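Local atomic coordinates of aspartate aminotransferase (Thermotoga maritima, PDB entry 1O4S), a protein that catalyses the pyridoxal-phosphate-dependent transfer of an amino group from L-aspartate to 2-oxoglutarate, giving oxaloacetate and L-glutamate. Residues K270-S273 and H274-C278; A287-A290 and L291-D294. One frame throughout, in Å; residues are numbered along the deposited sequence.

Coming from the N terminus, the chain reaches contact 1 at the last turn of helix 262-275, where residues 270-273 meet residues 274-278, which finish the helix and lead out of it. A short connection brings it to helix 281-290, whose final turn, 287-290, meets residues 291-294 in contact 2 before helix 296-315 begins. The two contacts stand in series, neither enclosing nor crossing the other, and each closes a few residues at a helix end. The centres of contacts 1 and 2 lie about 24 Å apart, without touching. Contact 1 joins its helix end to helix 109-121 and the second subunit; contact 2 sets its own against helix 57-68 of the same chain.

Contact 1 (K270-S273 and H274-C278); sequences KIQS and HTTSC
Lys270 O accepts a hydrogen bond from His274 N at 3.2 Å, and His274 CD2 lies 3.2 Å from the same oxygen, its ring oblique to it. Ile271 O accepts a hydrogen bond from Thr275 OG1 at 2.7 Å, from above the carbonyl plane; the threonine's chi1 of 54° puts OG1 between its own N and carbonyl carbon, turned back to the preceding helical turn. Gln272 bends at chi2 (70°), sending NE2 along the turn to Ser277 O at 3.1 Å, an oxygen that Thr276 OG1 also grips at 2.9 Å. The same NE2 bonds Gln112 OE1, and OE1 accepts from Asn116 ND2, both on helix 109-121. With an alanine here, Ser277 O would probably keep Thr276 OG1 but lose its amide donor, and Asn116 and Gln112 would lose their mate, letting the turn shift. Ser273 OG reaches Ser277 OG through a shared water, 2.9 and 2.7 Å away respectively. This is a helix C terminus ended by a positive-phi residue, Ser277, at the dimer interface, where Ser273 O and Thr276 O accept hydrogen bonds from Lys111 and Arg254 of the second subunit, both pyridoxal-phosphate pocket residues; the Ser277 side chain lies about 6 Å from a bound cofactor.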
ATOM      1  N   LYS B 270       0.518 -12.793   1.550  1.00 31.14           N
ATOM      2  CA  LYS B 270      -0.907 -12.782   1.292  1.00 31.71           C
ATOM      3  C   LYS B 270      -1.504 -11.411   1.573  1.00 30.88           C
ATOM      4  O   LYS B 270      -2.216 -10.923   0.759  1.00 31.43           O
ATOM      5  CB  LYS B 270      -1.617 -13.854   2.125  1.00 31.54           C
ATOM      6  CG  LYS B 270      -1.331 -15.260   1.664  1.00 31.72           C
ATOM      7  CD  LYS B 270      -1.992 -16.275   2.606  1.00 32.95           C
ATOM      8  CE  LYS B 270      -1.561 -17.705   2.279  1.00 34.05           C
ATOM      9  NZ  LYS B 270      -1.584 -18.596   3.488  1.00 35.76           N
ATOM     10  N   ILE B 271      -1.168 -10.789   2.700  1.00 31.47           N
ATOM     11  CA  ILE B 271      -1.610  -9.430   2.984  1.00 31.79           C
ATOM     12  C   ILE B 271      -1.187  -8.482   1.835  1.00 31.07           C
ATOM     13  O   ILE B 271      -2.001  -7.718   1.326  1.00 29.63           O
ATOM     14  CB  ILE B 271      -1.049  -8.866   4.337  1.00 31.94           C
ATOM     15  CG1 ILE B 271      -1.311  -9.792   5.544  1.00 34.39           C
ATOM     16  CG2 ILE B 271      -1.679  -7.480   4.631  1.00 31.95           C
ATOM     17  CD1 ILE B 271      -2.745 -10.053   5.787  1.00 36.28           C
ATOM     18  N   GLN B 272       0.097  -8.539   1.466  1.00 30.53           N
ATOM     19  CA  GLN B 272       0.693  -7.651   0.467  1.00 31.04           C
ATOM     20  C   GLN B 272      -0.057  -7.804  -0.821  1.00 30.34           C
ATOM     21  O   GLN B 272      -0.446  -6.831  -1.456  1.00 30.25           O
ATOM     22  CB  GLN B 272       2.192  -7.983   0.259  1.00 31.58           C
ATOM     23  CG  GLN B 272       2.956  -7.047  -0.716  1.00 31.61           C
ATOM     24  CD  GLN B 272       3.170  -5.654  -0.182  1.00 31.60           C
ATOM     25  OE1 GLN B 272       3.264  -5.458   1.011  1.00 33.22           O
ATOM     26  NE2 GLN B 272       3.301  -4.696  -1.072  1.00 29.07           N
ATOM     27  N   SER B 273      -0.315  -9.059  -1.163  1.00 29.70           N
ATOM     28  CA  SER B 273      -0.903  -9.396  -2.431  1.00 30.60           C
ATOM     29  C   SER B 273      -2.338  -8.839  -2.582  1.00 31.18           C
ATOM     30  O   SER B 273      -2.711  -8.334  -3.658  1.00 31.49           O
ATOM     31  CB  SER B 273      -0.909 -10.918  -2.599  1.00 30.30           C
ATOM     32  OG  SER B 273      -1.586 -11.267  -3.761  1.00 32.98           O
ATOM     33  N   HIS B 274      -3.144  -8.947  -1.525  1.00 30.48           N
ATOM     34  CA  HIS B 274      -4.535  -8.569  -1.631  1.00 30.16           C
ATOM     35  C   HIS B 274      -4.780  -7.088  -1.366  1.00 29.87           C
ATOM     36  O   HIS B 274      -5.844  -6.585  -1.722  1.00 29.45           O
ATOM     37  CB  HIS B 274      -5.382  -9.428  -0.703  1.00 31.02           C
ATOM     38  CG  HIS B 274      -5.363 -10.876  -1.067  1.00 30.71           C
ATOM     39  ND1 HIS B 274      -5.779 -11.324  -2.301  1.00 31.56           N
ATOM     40  CD2 HIS B 274      -4.963 -11.970  -0.377  1.00 31.32           C
ATOM     41  CE1 HIS B 274      -5.634 -12.635  -2.362  1.00 32.38           C
ATOM     42  NE2 HIS B 274      -5.121 -13.047  -1.214  1.00 33.34           N
ATOM     43  N   THR B 275      -3.813  -6.413  -0.743  1.00 29.81           N
ATOM     44  CA  THR B 275      -3.994  -5.020  -0.345  1.00 29.64           C
ATOM     45  C   THR B 275      -3.506  -4.028  -1.407  1.00 29.51           C
ATOM     46  O   THR B 275      -4.276  -3.198  -1.845  1.00 30.91           O
ATOM     47  CB  THR B 275      -3.361  -4.699   1.028  1.00 29.51           C
ATOM     48  OG1 THR B 275      -1.979  -5.071   1.056  1.00 30.48           O
ATOM     49  CG2 THR B 275      -4.058  -5.499   2.163  1.00 30.16           C
ATOM     50  N   THR B 276      -2.232  -4.103  -1.774  1.00 29.43           N
ATOM     51  CA  THR B 276      -1.617  -3.245  -2.783  1.00 29.34           C
ATOM     52  C   THR B 276      -1.080  -4.027  -3.963  1.00 29.14           C
ATOM     53  O   THR B 276      -0.696  -3.432  -4.966  1.00 28.32           O
ATOM     54  CB  THR B 276      -0.400  -2.459  -2.213  1.00 28.46           C
ATOM     55  OG1 THR B 276       0.582  -3.375  -1.686  1.00 27.23           O
ATOM     56  CG2 THR B 276      -0.789  -1.603  -1.081  1.00 27.82           C
ATOM     57  N   SER B 277      -1.017  -5.344  -3.814  1.00 29.82           N
ATOM     58  CA  SER B 277      -0.231  -6.193  -4.682  1.00 30.75           C
ATOM     59  C   SER B 277       1.257  -5.791  -4.635  1.00 30.24           C
ATOM     60  O   SER B 277       1.722  -5.138  -3.674  1.00 30.22           O
ATOM     61  CB  SER B 277      -0.755  -6.139  -6.105  1.00 31.87           C
ATOM     62  OG  SER B 277      -0.424  -7.358  -6.713  1.00 35.02           O
ATOM     63  N   CYS B 278       1.993  -6.174  -5.661  1.00 29.72           N
ATOM     64  CA  CYS B 278       3.383  -5.821  -5.823  1.00 30.16           C
ATOM     65  C   CYS B 278       3.603  -4.307  -5.756  1.00 29.11           C
ATOM     66  O   CYS B 278       2.733  -3.505  -6.071  1.00 28.35           O
ATOM     67  CB  CYS B 278       3.904  -6.355  -7.169  1.00 31.27           C
ATOM     68  SG  CYS B 278       2.971  -5.807  -8.625  1.00 38.22           S
TER
HETATM   69  O   HOH W   1      -1.697  -9.632  -6.142  1.00 31.11           O

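Contact 2 (A287-A290 and L291-D294)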
ATOM      1  N   ALA B 287      15.830  -0.296  -6.035  1.00 27.79           N
ATOM      2  CA  ALA B 287      16.277  -0.907  -4.794  1.00 28.58           C
ATOM      3  C   ALA B 287      17.328  -2.004  -5.005  1.00 28.40           C
ATOM      4  O   ALA B 287      18.286  -2.126  -4.263  1.00 27.99           O
ATOM      5  CB  ALA B 287      15.055  -1.436  -3.999  1.00 29.44           C
ATOM      6  N   LEU B 288      17.177  -2.768  -6.065  1.00 28.90           N
ATOM      7  CA  LEU B 288      18.122  -3.818  -6.373  1.00 29.37           C
ATOM      8  C   LEU B 288      19.510  -3.183  -6.603  1.00 29.00           C
ATOM      9  O   LEU B 288      20.506  -3.661  -6.071  1.00 28.76           O
ATOM     10  CB  LEU B 288      17.602  -4.642  -7.562  1.00 28.98           C
ATOM     11  CG  LEU B 288      18.443  -5.777  -8.124  1.00 32.81           C
ATOM     12  CD1 LEU B 288      18.680  -6.865  -7.069  1.00 34.32           C
ATOM     13  CD2 LEU B 288      17.726  -6.349  -9.331  1.00 33.47           C
ATOM     14  N   LYS B 289      19.567  -2.064  -7.318  1.00 27.84           N
ATOM     15  CA  LYS B 289      20.817  -1.335  -7.504  1.00 27.63           C
ATOM     16  C   LYS B 289      21.288  -0.694  -6.201  1.00 27.11           C
ATOM     17  O   LYS B 289      22.486  -0.605  -5.925  1.00 26.51           O
ATOM     18  CB  LYS B 289      20.630  -0.262  -8.589  1.00 28.20           C
ATOM     19  CG  LYS B 289      21.840   0.677  -8.851  1.00 30.53           C
ATOM     20  CD  LYS B 289      23.132  -0.054  -9.294  1.00 34.30           C
ATOM     21  CE  LYS B 289      23.005  -0.774 -10.646  1.00 38.75           C
ATOM     22  NZ  LYS B 289      24.313  -1.358 -11.177  1.00 41.87           N
ATOM     23  N   ALA B 290      20.347  -0.214  -5.406  1.00 27.42           N
ATOM     24  CA  ALA B 290      20.661   0.428  -4.136  1.00 28.20           C
ATOM     25  C   ALA B 290      21.441  -0.489  -3.212  1.00 28.80           C
ATOM     26  O   ALA B 290      22.254   0.006  -2.458  1.00 28.87           O
ATOM     27  CB  ALA B 290      19.454   0.896  -3.453  1.00 27.67           C
ATOM     28  N   LEU B 291      21.188  -1.797  -3.278  1.00 29.31           N
ATOM     29  CA  LEU B 291      21.952  -2.790  -2.535  1.00 30.71           C
ATOM     30  C   LEU B 291      23.460  -2.702  -2.784  1.00 31.89           C
ATOM     31  O   LEU B 291      24.258  -2.973  -1.889  1.00 32.14           O
ATOM     32  CB  LEU B 291      21.465  -4.190  -2.878  1.00 30.63           C
ATOM     33  CG  LEU B 291      20.107  -4.574  -2.301  1.00 31.67           C
ATOM     34  CD1 LEU B 291      19.629  -5.839  -2.965  1.00 33.35           C
ATOM     35  CD2 LEU B 291      20.196  -4.760  -0.789  1.00 33.37           C
ATOM     36  N   GLU B 292      23.849  -2.287  -3.990  1.00 32.55           N
ATOM     37  CA  GLU B 292      25.250  -2.135  -4.343  1.00 33.48           C
ATOM     38  C   GLU B 292      25.877  -0.779  -3.960  1.00 32.60           C
ATOM     39  O   GLU B 292      27.081  -0.585  -4.142  1.00 31.99           O
ATOM     40  CB  GLU B 292      25.419  -2.309  -5.850  1.00 33.72           C
ATOM     41  CG  GLU B 292      24.921  -3.624  -6.394  1.00 38.63           C
ATOM     42  CD  GLU B 292      24.858  -3.633  -7.925  1.00 43.75           C
ATOM     43  OE1 GLU B 292      25.719  -3.020  -8.576  1.00 43.90           O
ATOM     44  OE2 GLU B 292      23.921  -4.256  -8.480  1.00 50.70           O
ATOM     45  N   VAL B 293      25.081   0.148  -3.452  1.00 31.61           N
ATOM     46  CA  VAL B 293      25.495   1.527  -3.306  1.00 32.12           C
ATOM     47  C   VAL B 293      25.980   1.814  -1.870  1.00 32.11           C
ATOM     48  O   VAL B 293      25.350   1.458  -0.888  1.00 33.07           O
ATOM     49  CB  VAL B 293      24.363   2.487  -3.766  1.00 32.67           C
ATOM     50  CG1 VAL B 293      24.666   3.914  -3.394  1.00 33.19           C
ATOM     51  CG2 VAL B 293      24.106   2.344  -5.324  1.00 31.93           C
ATOM     52  N   ASP B 294      27.133   2.447  -1.771  1.00 31.92           N
ATOM     53  CA  ASP B 294      27.690   2.860  -0.501  1.00 31.81           C
ATOM     54  C   ASP B 294      27.080   4.213  -0.054  1.00 31.83           C
ATOM     55  O   ASP B 294      27.038   5.179  -0.827  1.00 32.72           O
ATOM     56  CB  ASP B 294      29.189   2.994  -0.657  1.00 32.37           C
ATOM     57  CG  ASP B 294      29.854   3.548   0.591  1.00 32.79           C
ATOM     58  OD1 ASP B 294      29.735   2.882   1.624  1.00 33.82           O
ATOM     59  OD2 ASP B 294      30.516   4.619   0.602  1.00 30.08           O
TER
HETATM   60  O   HOH W   2      22.243  -5.392  -6.951  1.00 45.56           O
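Leu288 O is gripped from two sources: water 2 donates to it at 2.6 Å, and Leu291 N adds a weak bond at 3.4 Å. The same water donates to Glu292 OE2 at 2.5 Å, so it bridges the carbonyl of the last full turn to the carboxylate of the residue four places on. The other oxygen of that carboxylate faces Lys289: NZ stands 3.4 Å from Glu292 OE1, a salt bridge whose hydrogen bond is long and weak, between side chains that meet at a slant. Lys289 gets there by folding, with chi2 and chi3 bent to 60° and 64°, which curls the ammonium toward Glu292, whose chain is extended beyond CG. With one oxygen on water and the other on the lysine, the carboxylate's rotation is likely to be limited.

The backbone meanwhile leaves the helix. Leu291 N still makes the regular bond to Ala287 O, but Glu292 N reaches only three residues back, to Lys289 O at 2.9 Å. Then Val293 N meets Ala290 O at 3.0 Å, a fairly straight bond (161° at the hydrogen) that arrives well above the carbonyl plane and closes a type I turn from Ala290 to Val293. Val293 turns its side chain back on the helix, laying CG2 3.4 Å from Lys289 O. Around the helix from there, Leu288 CD1 and Leu291 CD1 meet loosely as methyl groups.

In the fold, this is the C-terminal end of helix 281-290 turning toward helix 296-315, whose first residue, Ser296, binds the Asp294 carboxylate. Helix 57-68 packs against this end: Val59 touches both Ala290 and Val293, Pro58 touches Val293, and Glu62 reaches Lys289. Ala287 and Ala290 meanwhile rest on Phe244, in the loop just after strand 238-243.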